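Local atomic coordinates of prolyl 4-hydroxylase (PDB entry 6IUQ), a protein that probably hydroxylates proline residues of its protein substrates at the 4-position, as an iron(II)- and 2-oxoglutarate-dependent dioxygenase built on a double-stranded beta-helix core. Residues A[118-123]-A[229-234]; A[214-219]-A[280-285]; A[272-277]-A[324-329]. All blocks are in the same frame, centred on the assembly; numbering follows the deposited sequence.

Contact 1: A[118-123]-A[229-234]; sequences ELLQAL and IWLDGA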
loop_
_atom_site.group_PDB
_atom_site.type_symbol
_atom_site.label_atom_id
_atom_site.label_comp_id
_atom_site.label_asym_id
_atom_site.label_seq_id
_atom_site.Cartn_x
_atom_site.Cartn_y
_atom_site.Cartn_z
ATOM N N GLU A 118 -12.255 -6.626 12.545
ATOM C CA GLU A 118 -13.008 -7.210 11.432
ATOM C C GLU A 118 -12.071 -7.571 10.284
ATOM O O GLU A 118 -12.138 -8.675 9.733
ATOM C CB GLU A 118 -14.102 -6.252 10.962
ATOM C CG GLU A 118 -15.455 -6.515 11.630
ATOM C CD GLU A 118 -15.404 -6.342 13.146
ATOM O OE1 GLU A 118 -14.772 -5.360 13.614
ATOM O OE2 GLU A 118 -15.988 -7.185 13.872
ATOM N N LEU A 119 -11.165 -6.653 9.964
ATOM C CA LEU A 119 -10.206 -6.865 8.906
ATOM C C LEU A 119 -9.307 -8.054 9.220
ATOM O O LEU A 119 -9.136 -8.941 8.392
ATOM C CB LEU A 119 -9.386 -5.595 8.706
ATOM C CG LEU A 119 -8.489 -5.427 7.488
ATOM C CD1 LEU A 119 -9.192 -5.875 6.194
ATOM C CD2 LEU A 119 -8.106 -3.962 7.422
ATOM N N LEU A 120 -8.758 -8.074 10.433
ATOM C CA LEU A 120 -7.918 -9.176 10.880
ATOM C C LEU A 120 -8.665 -10.497 10.831
ATOM O O LEU A 120 -8.096 -11.496 10.428
ATOM C CB LEU A 120 -7.398 -8.914 12.305
ATOM C CG LEU A 120 -6.132 -8.051 12.396
ATOM C CD1 LEU A 120 -5.823 -7.645 13.821
ATOM C CD2 LEU A 120 -4.961 -8.820 11.826
ATOM N N GLN A 121 -9.937 -10.500 11.232
ATOM C CA GLN A 121 -10.716 -11.736 11.263
ATOM C C GLN A 121 -10.946 -12.281 9.851
ATOM O O GLN A 121 -10.709 -13.453 9.600
ATOM C CB GLN A 121 -12.070 -11.521 11.959
ATOM C CG GLN A 121 -12.036 -11.438 13.483
ATOM C CD GLN A 121 -13.420 -11.155 14.096
ATOM O OE1 GLN A 121 -14.418 -11.788 13.746
ATOM N NE2 GLN A 121 -13.474 -10.194 15.008
ATOM N N ALA A 122 -11.410 -11.432 8.933
ATOM C CA ALA A 122 -11.687 -11.874 7.568
ATOM C C ALA A 122 -10.441 -12.414 6.929
ATOM O O ALA A 122 -10.446 -13.527 6.400
ATOM C CB ALA A 122 -12.257 -10.749 6.733
ATOM N N LEU A 123 -9.356 -11.651 7.006
ATOM C CA LEU A 123 -8.104 -12.087 6.386
ATOM C C LEU A 123 -7.577 -13.380 7.010
ATOM O O LEU A 123 -7.158 -14.273 6.288
ATOM C CB LEU A 123 -7.047 -10.973 6.465
ATOM C CG LEU A 123 -7.385 -9.779 5.548
ATOM C CD1 LEU A 123 -6.577 -8.532 5.889
ATOM C CD2 LEU A 123 -7.232 -10.157 4.055
ATOM N N ILE A 229 -3.836 1.358 7.344
ATOM C CA ILE A 229 -3.663 0.301 8.328
ATOM C C ILE A 229 -2.706 -0.749 7.768
ATOM O O ILE A 229 -2.873 -1.221 6.632
ATOM C CB ILE A 229 -5.004 -0.374 8.688
ATOM C CG1 ILE A 229 -5.997 0.645 9.243
ATOM C CG2 ILE A 229 -4.794 -1.488 9.684
ATOM C CD1 ILE A 229 -7.420 0.089 9.386
ATOM N N TRP A 230 -1.683 -1.088 8.530
ATOM C CA TRP A 230 -0.774 -2.145 8.133
ATOM C C TRP A 230 -0.935 -3.312 9.064
ATOM O O TRP A 230 -0.943 -3.143 10.274
ATOM C CB TRP A 230 0.673 -1.676 8.153
ATOM C CG TRP A 230 1.085 -0.915 6.944
ATOM C CD1 TRP A 230 1.268 -1.410 5.684
ATOM C CD2 TRP A 230 1.405 0.472 6.880
ATOM N NE1 TRP A 230 1.658 -0.409 4.825
ATOM C CE2 TRP A 230 1.763 0.757 5.537
ATOM C CE3 TRP A 230 1.419 1.512 7.825
ATOM C CZ2 TRP A 230 2.130 2.039 5.112
ATOM C CZ3 TRP A 230 1.785 2.796 7.398
ATOM C CH2 TRP A 230 2.139 3.041 6.048
ATOM N N LEU A 231 -1.053 -4.505 8.497
ATOM C CA LEU A 231 -1.120 -5.715 9.300
ATOM C C LEU A 231 0.174 -6.509 9.172
ATOM O O LEU A 231 0.597 -6.843 8.057
ATOM C CB LEU A 231 -2.336 -6.539 8.874
ATOM C CG LEU A 231 -3.654 -5.762 9.016
ATOM C CD1 LEU A 231 -4.847 -6.639 8.757
ATOM C CD2 LEU A 231 -3.765 -5.062 10.403
ATOM N N ASP A 232 0.827 -6.797 10.295
ATOM C CA ASP A 232 2.089 -7.552 10.244
ATOM C C ASP A 232 1.894 -9.060 10.092
ATOM O O ASP A 232 0.899 -9.615 10.532
ATOM C CB ASP A 232 2.935 -7.302 11.489
ATOM C CG ASP A 232 3.382 -5.859 11.622
ATOM O OD1 ASP A 232 3.304 -5.070 10.635
ATOM O OD2 ASP A 232 3.833 -5.521 12.739
ATOM N N GLY A 233 2.866 -9.719 9.466
ATOM C CA GLY A 233 2.845 -11.161 9.332
ATOM C C GLY A 233 4.050 -11.771 10.028
ATOM O O GLY A 233 5.160 -11.230 9.956
ATOM N N ALA A 234 3.845 -12.901 10.696
ATOM C CA ALA A 234 4.923 -13.547 11.438
ATOM C C ALA A 234 6.010 -14.151 10.523
ATOM O O ALA A 234 7.142 -14.358 10.957
ATOM C CB ALA A 234 4.344 -14.630 12.353
#

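Contact 2: A[214-219]-A[280-285]; sequences LHRVLP and YESLME. With FE2 (Fe (II) ion), chain C.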
loop_
_atom_site.group_PDB
_atom_site.type_symbol
_atom_site.label_atom_id
_atom_site.label_comp_id
_atom_site.label_asym_id
_atom_site.label_seq_id
_atom_site.Cartn_x
_atom_site.Cartn_y
_atom_site.Cartn_z
ATOM N N LEU A 214 4.732 -3.551 -5.791
ATOM C CA LEU A 214 5.418 -2.292 -6.082
ATOM C C LEU A 214 4.375 -1.205 -6.327
ATOM O O LEU A 214 3.345 -1.456 -6.970
ATOM C CB LEU A 214 6.358 -2.446 -7.299
ATOM C CG LEU A 214 7.159 -1.196 -7.694
ATOM C CD1 LEU A 214 8.233 -0.883 -6.662
ATOM C CD2 LEU A 214 7.765 -1.319 -9.089
ATOM N N HIS A 215 4.605 -0.006 -5.798
ATOM C CA HIS A 215 3.649 1.090 -6.018
ATOM C C HIS A 215 4.296 2.442 -5.807
ATOM O O HIS A 215 5.426 2.538 -5.346
ATOM C CB HIS A 215 2.425 0.966 -5.097
ATOM C CG HIS A 215 2.753 1.039 -3.637
ATOM N ND1 HIS A 215 3.321 -0.010 -2.951
ATOM C CD2 HIS A 215 2.604 2.042 -2.740
ATOM C CE1 HIS A 215 3.491 0.334 -1.686
ATOM N NE2 HIS A 215 3.077 1.584 -1.531
ATOM N N ARG A 216 3.569 3.481 -6.189
ATOM C CA ARG A 216 3.934 4.849 -5.880
ATOM C C ARG A 216 2.650 5.644 -5.828
ATOM O O ARG A 216 1.597 5.208 -6.327
ATOM C CB ARG A 216 4.893 5.437 -6.931
ATOM C CG ARG A 216 4.246 5.655 -8.315
ATOM C CD ARG A 216 5.245 6.176 -9.345
ATOM N NE ARG A 216 4.717 6.101 -10.722
ATOM C CZ ARG A 216 5.444 6.289 -11.828
ATOM N NH1 ARG A 216 6.752 6.568 -11.754
ATOM N NH2 ARG A 216 4.865 6.196 -13.014
ATOM N N VAL A 217 2.743 6.825 -5.231
ATOM C CA VAL A 217 1.640 7.762 -5.208
ATOM C C VAL A 217 1.909 8.862 -6.241
ATOM O O VAL A 217 3.011 9.391 -6.310
ATOM C CB VAL A 217 1.463 8.338 -3.785
ATOM C CG1 VAL A 217 0.430 9.426 -3.764
ATOM C CG2 VAL A 217 1.077 7.217 -2.792
ATOM N N LEU A 218 0.911 9.188 -7.063
ATOM C CA LEU A 218 1.058 10.266 -8.048
ATOM C C LEU A 218 0.830 11.621 -7.372
ATOM O O LEU A 218 0.193 11.690 -6.317
ATOM C CB LEU A 218 0.096 10.069 -9.229
ATOM C CG LEU A 218 0.284 8.709 -9.916
ATOM C CD1 LEU A 218 -0.552 8.585 -11.162
ATOM C CD2 LEU A 218 1.756 8.495 -10.255
ATOM N N PRO A 219 1.393 12.697 -7.954
ATOM C CA PRO A 219 1.254 14.041 -7.379
ATOM C C PRO A 219 -0.195 14.456 -7.253
ATOM O O PRO A 219 -1.002 14.194 -8.144
ATOM C CB PRO A 219 1.974 14.945 -8.385
ATOM C CG PRO A 219 2.951 14.040 -9.090
ATOM C CD PRO A 219 2.269 12.690 -9.144
ATOM N N TYR A 280 13.221 6.245 -11.864
ATOM C CA TYR A 280 13.924 7.471 -12.232
ATOM C C TYR A 280 12.956 8.649 -12.393
ATOM O O TYR A 280 13.209 9.747 -11.875
ATOM C CB TYR A 280 14.740 7.262 -13.517
ATOM C CG TYR A 280 15.614 8.448 -13.895
ATOM C CD1 TYR A 280 16.875 8.610 -13.341
ATOM C CD2 TYR A 280 15.172 9.404 -14.815
ATOM C CE1 TYR A 280 17.685 9.689 -13.685
ATOM C CE2 TYR A 280 15.972 10.485 -15.168
ATOM C CZ TYR A 280 17.227 10.619 -14.593
ATOM O OH TYR A 280 18.015 11.690 -14.918
ATOM N N GLU A 281 11.842 8.444 -13.079
ATOM C CA GLU A 281 10.883 9.540 -13.224
ATOM C C GLU A 281 10.358 10.026 -11.878
ATOM O O GLU A 281 10.227 11.234 -11.665
ATOM C CB GLU A 281 9.716 9.143 -14.115
ATOM C CG GLU A 281 9.198 10.312 -14.956
ATOM C CD GLU A 281 10.307 10.994 -15.793
ATOM O OE1 GLU A 281 11.210 10.288 -16.301
ATOM O OE2 GLU A 281 10.268 12.234 -15.945
ATOM N N SER A 282 10.094 9.105 -10.953
ATOM C CA SER A 282 9.659 9.524 -9.620
ATOM C C SER A 282 10.740 10.374 -8.979
ATOM O O SER A 282 10.439 11.374 -8.355
ATOM C CB SER A 282 9.326 8.327 -8.728
ATOM O OG SER A 282 8.046 7.808 -9.034
ATOM N N LEU A 283 12.004 9.998 -9.154
ATOM C CA LEU A 283 13.079 10.776 -8.542
ATOM C C LEU A 283 13.207 12.164 -9.190
ATOM O O LEU A 283 13.627 13.106 -8.530
ATOM C CB LEU A 283 14.411 10.019 -8.614
ATOM C CG LEU A 283 14.548 8.823 -7.665
ATOM C CD1 LEU A 283 15.510 7.782 -8.211
ATOM C CD2 LEU A 283 14.973 9.260 -6.282
HETATM N N MSE A 284 12.838 12.293 -10.468
HETATM C CA MSE A 284 12.824 13.602 -11.129
HETATM C C MSE A 284 11.824 14.560 -10.473
HETATM O O MSE A 284 12.129 15.737 -10.299
HETATM C CB MSE A 284 12.515 13.466 -12.620
HETATM C CG MSE A 284 13.624 12.790 -13.417
HETATM SE SE MSE A 284 15.426 13.485 -12.995
HETATM C CE MSE A 284 16.097 12.175 -11.688
ATOM N N GLU A 285 10.643 14.055 -10.105
ATOM C CA GLU A 285 9.655 14.835 -9.352
ATOM C C GLU A 285 10.210 15.250 -7.980
ATOM O O GLU A 285 10.041 16.390 -7.557
ATOM C CB GLU A 285 8.359 14.043 -9.178
ATOM C CG GLU A 285 7.557 13.825 -10.461
ATOM C CD GLU A 285 6.527 12.693 -10.331
ATOM O OE1 GLU A 285 6.270 12.237 -9.184
ATOM O OE2 GLU A 285 5.984 12.254 -11.372
HETATM FE FE FE2 C . 3.446 2.949 0.313
#

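Contact 3: A[272-277]-A[324-329]; sequences RGVYEE and DVRAMN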
loop_
_atom_site.group_PDB
_atom_site.type_symbol
_atom_site.label_atom_id
_atom_site.label_comp_id
_atom_site.label_asym_id
_atom_site.label_seq_id
_atom_site.Cartn_x
_atom_site.Cartn_y
_atom_site.Cartn_z
ATOM N N ARG A 272 14.110 -2.316 -9.232
ATOM C CA ARG A 272 14.707 -1.051 -9.655
ATOM C C ARG A 272 15.274 -1.203 -11.060
ATOM O O ARG A 272 15.168 -0.288 -11.876
ATOM C CB ARG A 272 15.785 -0.581 -8.674
ATOM C CG ARG A 272 16.306 0.822 -8.978
ATOM C CD ARG A 272 17.275 1.299 -7.912
ATOM N NE ARG A 272 16.652 1.401 -6.591
ATOM C CZ ARG A 272 16.054 2.490 -6.122
ATOM N NH1 ARG A 272 15.973 3.597 -6.869
ATOM N NH2 ARG A 272 15.525 2.471 -4.904
ATOM N N GLY A 273 15.836 -2.370 -11.356
ATOM C CA GLY A 273 16.260 -2.705 -12.710
ATOM C C GLY A 273 15.103 -2.838 -13.681
ATOM O O GLY A 273 15.080 -2.211 -14.729
ATOM N N VAL A 274 14.106 -3.644 -13.336
ATOM C CA VAL A 274 12.993 -3.834 -14.258
ATOM C C VAL A 274 12.219 -2.524 -14.465
ATOM O O VAL A 274 11.817 -2.199 -15.576
ATOM C CB VAL A 274 12.052 -4.946 -13.770
ATOM C CG1 VAL A 274 10.850 -5.059 -14.688
ATOM C CG2 VAL A 274 12.796 -6.272 -13.673
ATOM N N TYR A 275 12.046 -1.738 -13.411
ATOM C CA TYR A 275 11.261 -0.512 -13.531
ATOM C C TYR A 275 12.112 0.758 -13.418
ATOM O O TYR A 275 11.648 1.770 -12.907
ATOM C CB TYR A 275 10.161 -0.496 -12.463
ATOM C CG TYR A 275 9.095 -1.541 -12.696
ATOM C CD1 TYR A 275 9.321 -2.877 -12.394
ATOM C CD2 TYR A 275 7.874 -1.194 -13.235
ATOM C CE1 TYR A 275 8.353 -3.841 -12.631
ATOM C CE2 TYR A 275 6.897 -2.136 -13.463
ATOM C CZ TYR A 275 7.141 -3.460 -13.159
ATOM O OH TYR A 275 6.171 -4.393 -13.387
ATOM N N GLU A 276 13.349 0.702 -13.898
ATOM C CA GLU A 276 14.247 1.850 -13.868
ATOM C C GLU A 276 13.605 3.159 -14.313
ATOM O O GLU A 276 13.759 4.182 -13.655
ATOM C CB GLU A 276 15.470 1.576 -14.746
ATOM C CG GLU A 276 16.650 2.483 -14.434
ATOM C CD GLU A 276 17.768 2.368 -15.463
ATOM O OE1 GLU A 276 18.047 1.247 -15.959
ATOM O OE2 GLU A 276 18.356 3.421 -15.788
ATOM N N GLU A 277 12.877 3.134 -15.421
ATOM C CA GLU A 277 12.287 4.353 -15.957
ATOM C C GLU A 277 11.312 4.957 -14.950
ATOM O O GLU A 277 11.345 6.168 -14.686
ATOM C CB GLU A 277 11.576 4.084 -17.288
ATOM C CG GLU A 277 12.469 3.528 -18.397
ATOM C CD GLU A 277 12.910 2.082 -18.140
ATOM O OE1 GLU A 277 12.273 1.377 -17.317
ATOM O OE2 GLU A 277 13.916 1.656 -18.746
ATOM N N ASP A 324 11.888 -7.339 -21.199
ATOM C CA ASP A 324 11.288 -7.784 -22.458
ATOM C C ASP A 324 9.888 -8.409 -22.278
ATOM O O ASP A 324 8.988 -8.185 -23.085
ATOM C CB ASP A 324 12.216 -8.780 -23.144
ATOM C CG ASP A 324 13.360 -8.100 -23.882
ATOM O OD1 ASP A 324 13.127 -7.008 -24.446
ATOM O OD2 ASP A 324 14.490 -8.655 -23.889
ATOM N N VAL A 325 9.712 -9.199 -21.226
ATOM C CA VAL A 325 8.407 -9.761 -20.898
ATOM C C VAL A 325 7.399 -8.651 -20.610
ATOM O O VAL A 325 6.251 -8.689 -21.055
ATOM C CB VAL A 325 8.485 -10.683 -19.675
ATOM C CG1 VAL A 325 7.093 -11.096 -19.251
ATOM C CG2 VAL A 325 9.356 -11.905 -19.977
ATOM N N ARG A 326 7.851 -7.655 -19.863
ATOM C CA ARG A 326 7.038 -6.502 -19.538
ATOM C C ARG A 326 6.584 -5.751 -20.794
ATOM O O ARG A 326 5.411 -5.391 -20.926
ATOM C CB ARG A 326 7.823 -5.572 -18.615
ATOM C CG ARG A 326 6.951 -4.752 -17.714
ATOM C CD ARG A 326 7.753 -3.703 -16.981
ATOM N NE ARG A 326 6.989 -2.461 -16.960
ATOM C CZ ARG A 326 7.510 -1.267 -16.723
ATOM N NH1 ARG A 326 8.810 -1.148 -16.477
ATOM N NH2 ARG A 326 6.722 -0.202 -16.741
ATOM N N ALA A 327 7.524 -5.508 -21.706
ATOM C CA ALA A 327 7.231 -4.819 -22.956
ATOM C C ALA A 327 6.253 -5.608 -23.832
ATOM O O ALA A 327 5.514 -5.016 -24.610
ATOM C CB ALA A 327 8.510 -4.549 -23.717
HETATM N N MSE A 328 6.251 -6.935 -23.715
HETATM C CA MSE A 328 5.325 -7.761 -24.496
HETATM C C MSE A 328 3.918 -7.796 -23.896
HETATM O O MSE A 328 2.950 -8.062 -24.600
HETATM C CB MSE A 328 5.866 -9.185 -24.652
HETATM C CG MSE A 328 6.831 -9.344 -25.839
HETATM SE SE MSE A 328 8.237 -10.701 -25.624
HETATM C CE MSE A 328 9.836 -9.575 -25.803
ATOM N N ASN A 329 3.809 -7.533 -22.599
ATOM C CA ASN A 329 2.506 -7.349 -21.964
ATOM C C ASN A 329 2.053 -5.893 -22.091
ATOM O O ASN A 329 1.043 -5.494 -21.519
ATOM C CB ASN A 329 2.553 -7.772 -20.484
ATOM C CG ASN A 329 3.124 -9.186 -20.293
ATOM O OD1 ASN A 329 3.287 -9.932 -21.266
ATOM N ND2 ASN A 329 3.430 -9.556 -19.040
#

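Contact 1: A[118-123]-A[229-234]
Leu231 packs one methyl, CD1, against three leucines on one flank of helix 118-126. Leu231 CD1 lies 3.8 Å from Leu120 CD2 and equally close to Leu123 CD1. Leu119 CG follows at 4.0 Å from Leu231 CD1, so a single carbon is held by residues spaced along little more than one helical turn. The other methyl, Leu231 CD2, stands farther back, 4.2 Å from Leu120 CD2. Leu119, its CG anti to the backbone N (chi1 -168°), presents that branch carbon, whereas Leu120 and Leu123 each present a terminal methyl. No hydrogen bond joins the segments, and their axes pass 10.6 Å apart at 45°, a separation filled by leucine side chains.

Phe134 and Leu132 continue the packing around Leu120 and Leu123. The other flank of the helix is looser: Glu118 and Gln121 are partly exposed, make no contact with 229-234 and meet helix 17-23 instead. Trp230 lies on the opposite side of the strand from Leu231, its NE1 bonded to OD2 of the iron ligand Asp158. A helix laid on the outer face of the major sheet, with the metal site on the inner face, is typical of the double-stranded beta-helix fold of 2-oxoglutarate oxygenases.

Contact 2: A[214-219]-A[280-285]
The backbones of strand 214-217 and helix 276-287 stay well apart, with CA atoms 8.3 Å apart at Arg216 and Ser282 and 8.7 Å at Pro219 and Glu285, so side chains alone span the gap. The strand belongs to the minor sheet of the double-stranded beta-helix and carries His215, the distal histidine of the HxD...H iron triad. Alternation along the strand separates the two roles: His215 turns inward to the metal, while Arg216 turns outward to the helix.

Arg216 starts with CG between the backbone N and the carbonyl carbon (chi1 68°) and then runs extended as far as NE. This reach brings Arg216 NH1 to Ser282 OG at 3.3 Å. The N-H...O angle is 154°, with the oxygen tilted somewhat out of the guanidinium plane. Ser282 OG also lies close against Arg216 CD, so it sits alongside the outer edge that runs from CD to NH1. NH2 has its own partner in Gln187 OE1, on the neighbouring strand, which helps to fix the rotation of the group. Farther along, CG of the Pro219 ring meets the Glu285 carboxylate by contact alone, CG to OE1 at 3.8 Å, the two side chains crossing at about a right angle.

On the inner side, His156 and Asp158 complete the protein ligands of the iron, and His215 ND1 bonds to Met213 O, leaving NE2 to bind the iron(II) ion at 2.3 Å.

Contact 3: A[272-277]-A[324-329]
Two torsions set up the meeting of Arg326 and Tyr275: the CB of Arg326 points toward 272-277, a first torsion with CG anti to the residue's own N carries the chain on toward Tyr275, and a bend at chi3 (139°) turns the guanidinium onto the tyrosine ring. Tyr275, whose CG lies anti to the carbonyl carbon, offers that ring from the junction where helix 271-274 ends and helix 276-287 begins. Its backbone breaks the first helix, and it occupies the N-cap position of the second.

The two flat groups lie nearly parallel, their planes 19° apart. Tyr275 CE2 sits over the centre of the guanidinium, 3.4 Å from Arg326 CZ, and Arg326 NH1 lies over the ring face near CD2. The aliphatic part of the arginine joins in: Arg326 CD makes a CH-pi contact over the face, 4.2 Å from the centroid of the Tyr275 ring. The guanidinium itself is displaced toward the CD2-CE2 side of the ring. Val274 borders the same chain, with CG1 4.1 Å from Arg326 CD.

Polar contacts act at the guanidinium edge. Arg326 NH1 gives a weak hydrogen bond to Val274 O at 3.3 Å, and its 128° angle is far from straight although the oxygen lies in the guanidinium plane. A firmer charge partner is Glu278, whose OE2 forms a salt bridge with Arg326 NH2. Glu277 OE1 remains 4.4 Å from Arg326 NH1, beyond a salt bridge, while Glu277 OE2 pairs with Arg323. At the far end of the ring, Tyr275 OH bonds to Leu192 N.

This chemistry implies that the C-terminal helix is held to the helix junction by a guanidinium lying over the tyrosine face together with salt bridges to Glu278 and, from Arg323, to Glu277; the Glu278 bridge probably helps keep the guanidinium oriented over the ring.

From the N terminus, helix 118-126 opens contact 1, which closes when the chain reaches the end of strand 224-232. Before that, strand 214-217 has already opened contact 2, so the two loops cross; contact 2 closes at helix 276-287. Contact 3 opens at 272-277, just before that closure, and therefore crosses contact 2, but it follows contact 1 in series and closes at the C-terminal helix. Contact 1 fastens a helix to the major sheet, contact 2 joins the minor sheet to the helical C-terminal region, and contact 3 holds that region together. Leu214 CD2 and Tyr275 CG, 3.9 Å apart, connect contacts 2 and 3, whereas the centres of contacts 1 and 3 lie about 31 Å apart.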